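Local structure of N2152 (Neocallimastix frontalis, 5U22) at residues H38-H44 with L62-R68. The protein probably hydrolyses glycosidic bonds of rare arabinosyl substrates, as a family 39 glycoside hydrolase of a rumen anaerobic fungus. Sequence-based numbering, arbitrary orientation.
Sequences HCASGAH and LNINVMR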
loop_
_atom_site.group_PDB
_atom_site.type_symbol
_atom_site.label_atom_id
_atom_site.label_comp_id
_atom_site.label_asym_id
_atom_site.label_seq_id
_atom_site.Cartn_x
_atom_site.Cartn_y
_atom_site.Cartn_z
ATOM N N HIS A 38 -5.112 6.433 4.546
ATOM C CA HIS A 38 -3.711 6.012 4.468
ATOM C C HIS A 38 -3.611 4.619 3.861
ATOM O O HIS A 38 -2.911 3.736 4.365
ATOM C CB HIS A 38 -3.050 6.083 5.845
ATOM C CG HIS A 38 -3.532 7.243 6.651
ATOM N ND1 HIS A 38 -4.405 7.102 7.708
ATOM C CD2 HIS A 38 -3.336 8.573 6.497
ATOM C CE1 HIS A 38 -4.693 8.297 8.198
ATOM N NE2 HIS A 38 -4.058 9.207 7.480
ATOM N N CYS A 39 -4.326 4.436 2.751
ATOM C CA CYS A 39 -4.530 3.094 2.218
ATOM C C CYS A 39 -3.216 2.404 1.879
ATOM O O CYS A 39 -3.112 1.186 2.031
ATOM C CB CYS A 39 -5.445 3.140 0.990
ATOM S SG CYS A 39 -4.784 3.978 -0.486
ATOM N N ALA A 40 -2.198 3.154 1.457
ATOM C CA ALA A 40 -0.941 2.552 1.035
ATOM C C ALA A 40 0.059 2.383 2.179
ATOM O O ALA A 40 1.215 2.036 1.920
ATOM C CB ALA A 40 -0.312 3.381 -0.097
ATOM N N SER A 41 -0.365 2.586 3.433
ATOM C CA SER A 41 0.542 2.537 4.583
ATOM C C SER A 41 0.587 1.113 5.129
ATOM O O SER A 41 -0.124 0.753 6.074
ATOM C CB SER A 41 0.108 3.513 5.671
ATOM O OG SER A 41 0.052 4.846 5.206
ATOM N N GLY A 42 1.454 0.298 4.531
ATOM C CA GLY A 42 1.637 -1.074 4.990
ATOM C C GLY A 42 2.771 -1.721 4.223
ATOM O O GLY A 42 3.267 -1.169 3.239
ATOM N N ALA A 43 3.176 -2.912 4.684
ATOM C CA ALA A 43 4.290 -3.616 4.046
ATOM C C ALA A 43 4.204 -5.118 4.281
ATOM O O ALA A 43 3.766 -5.573 5.339
ATOM C CB ALA A 43 5.642 -3.108 4.554
ATOM N N HIS A 44 4.648 -5.875 3.277
ATOM C CA HIS A 44 4.770 -7.328 3.376
ATOM C C HIS A 44 5.982 -7.688 4.229
ATOM O O HIS A 44 7.087 -7.221 3.955
ATOM C CB HIS A 44 4.909 -7.921 1.975
ATOM C CG HIS A 44 4.874 -9.414 1.942
ATOM N ND1 HIS A 44 3.979 -10.143 2.692
ATOM C CD2 HIS A 44 5.602 -10.315 1.239
ATOM C CE1 HIS A 44 4.164 -11.431 2.463
ATOM N NE2 HIS A 44 5.137 -11.562 1.578
ATOM N N LEU A 62 3.313 5.835 12.313
ATOM C CA LEU A 62 3.026 5.788 10.886
ATOM C C LEU A 62 1.545 5.671 10.566
ATOM O O LEU A 62 1.178 5.804 9.394
ATOM C CB LEU A 62 3.768 4.612 10.242
ATOM C CG LEU A 62 5.286 4.747 10.205
ATOM C CD1 LEU A 62 5.891 3.562 9.488
ATOM C CD2 LEU A 62 5.663 6.064 9.523
ATOM N N ASN A 63 0.693 5.407 11.555
ATOM C CA ASN A 63 -0.747 5.274 11.310
ATOM C C ASN A 63 -1.016 4.168 10.285
ATOM O O ASN A 63 -1.748 4.354 9.310
ATOM C CB ASN A 63 -1.334 6.612 10.848
ATOM C CG ASN A 63 -2.744 6.839 11.334
ATOM O OD1 ASN A 63 -3.299 6.039 12.090
ATOM N ND2 ASN A 63 -3.332 7.955 10.914
ATOM N N ILE A 64 -0.394 3.009 10.524
ATOM C CA ILE A 64 -0.488 1.854 9.638
ATOM C C ILE A 64 -1.932 1.522 9.285
ATOM O O ILE A 64 -2.827 1.559 10.137
ATOM C CB ILE A 64 0.198 0.656 10.321
ATOM C CG1 ILE A 64 1.708 0.897 10.449
ATOM C CG2 ILE A 64 -0.082 -0.637 9.563
ATOM C CD1 ILE A 64 2.421 0.991 9.104
ATOM N N ASN A 65 -2.154 1.159 8.014
ATOM C CA ASN A 65 -3.451 0.679 7.555
ATOM C C ASN A 65 -3.486 -0.843 7.644
ATOM O O ASN A 65 -4.000 -1.399 8.620
ATOM C CB ASN A 65 -3.730 1.167 6.128
ATOM C CG ASN A 65 -5.092 0.768 5.628
ATOM O OD1 ASN A 65 -6.056 0.679 6.394
ATOM N ND2 ASN A 65 -5.185 0.517 4.329
ATOM N N VAL A 66 -2.915 -1.535 6.660
ATOM C CA VAL A 66 -2.952 -2.994 6.621
ATOM C C VAL A 66 -1.555 -3.512 6.324
ATOM O O VAL A 66 -0.958 -3.139 5.304
ATOM C CB VAL A 66 -3.939 -3.531 5.570
ATOM C CG1 VAL A 66 -3.996 -5.041 5.659
ATOM C CG2 VAL A 66 -5.321 -2.937 5.765
ATOM N N MET A 67 -1.041 -4.383 7.203
ATOM C CA MET A 67 0.197 -5.102 6.936
ATOM C C MET A 67 -0.112 -6.450 6.293
ATOM O O MET A 67 -1.270 -6.855 6.171
ATOM C CB MET A 67 0.996 -5.311 8.227
ATOM C CG MET A 67 1.301 -4.038 8.981
ATOM S SD MET A 67 2.379 -2.872 8.105
ATOM C CE MET A 67 4.001 -3.616 8.285
ATOM N N ARG A 68 0.941 -7.176 5.905
ATOM C CA ARG A 68 0.810 -8.540 5.401
ATOM C C ARG A 68 1.857 -9.416 6.068
ATOM O O ARG A 68 3.007 -9.002 6.246
ATOM C CB ARG A 68 0.966 -8.582 3.874
ATOM C CG ARG A 68 0.672 -9.930 3.186
ATOM C CD ARG A 68 0.417 -9.595 1.719
ATOM N NE ARG A 68 0.199 -10.691 0.774
ATOM C CZ ARG A 68 1.102 -11.094 -0.124
ATOM N NH1 ARG A 68 2.321 -10.562 -0.149
ATOM N NH2 ARG A 68 0.788 -12.049 -0.989
HETATM O O HOH W 1 2.105 5.878 6.813
#
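Ser-41 O accepts the backbone N-H of Asn-65 at 2.8 Å. This bond helps close the TIM barrel: 38-44 is inserted between strand 66-70 and strand 275-278, the outermost members of the parallel sheet, and both Gly-42 and His-44 form backbone hydrogen bonds with Ile-278. A second backbone bond between 38-44 and 62-68 is longer, Arg-68 N to Ala-43 O at 3.3 Å. Between them the CA of Gly-42 reaches Val-66 O at 3.3 Å in a CA-H...O contact, 161° at the hydrogen.

At the start of the loop, a type I turn from His-38 to Ser-41 presents Cys-39 O to the side-chain amide of Asn-65. With CG of Asn-65 anti to its own N (chi1 -177°), ND2 of Asn-65 donates to Cys-39 O at 3.2 Å and also to Asp-274 O, while OD1 takes Arg-98 NH1; bonds at both ends of the amide fix its rotation. Nearby, a water accepts from Ser-41 OG and donates to Leu-62 O, bridging two groups that do not meet directly, since Ser-41 OG and Leu-62 O are 4.4 Å apart. Asn-63 ND2 comes obliquely to the His-38 ring, yet its hydrogen bond goes to Gly-310 O, whereas His-38 NE2 pairs with Met-312 O.

Near the bound BTB (bis-tris buffer), which lies about 4 Å from the His-44 side chain, the Arg-68 chain, extended from CG to NE, crosses that histidine at a slant. Salt bridges to Glu-143 and Glu-246 hold its NE and NH1, so the guanidinium is probably well anchored beside this pocket. Its plane is turned 44° from the imidazole, and NH1 sits 3.2 Å above the centre of one face of the His-44 ring.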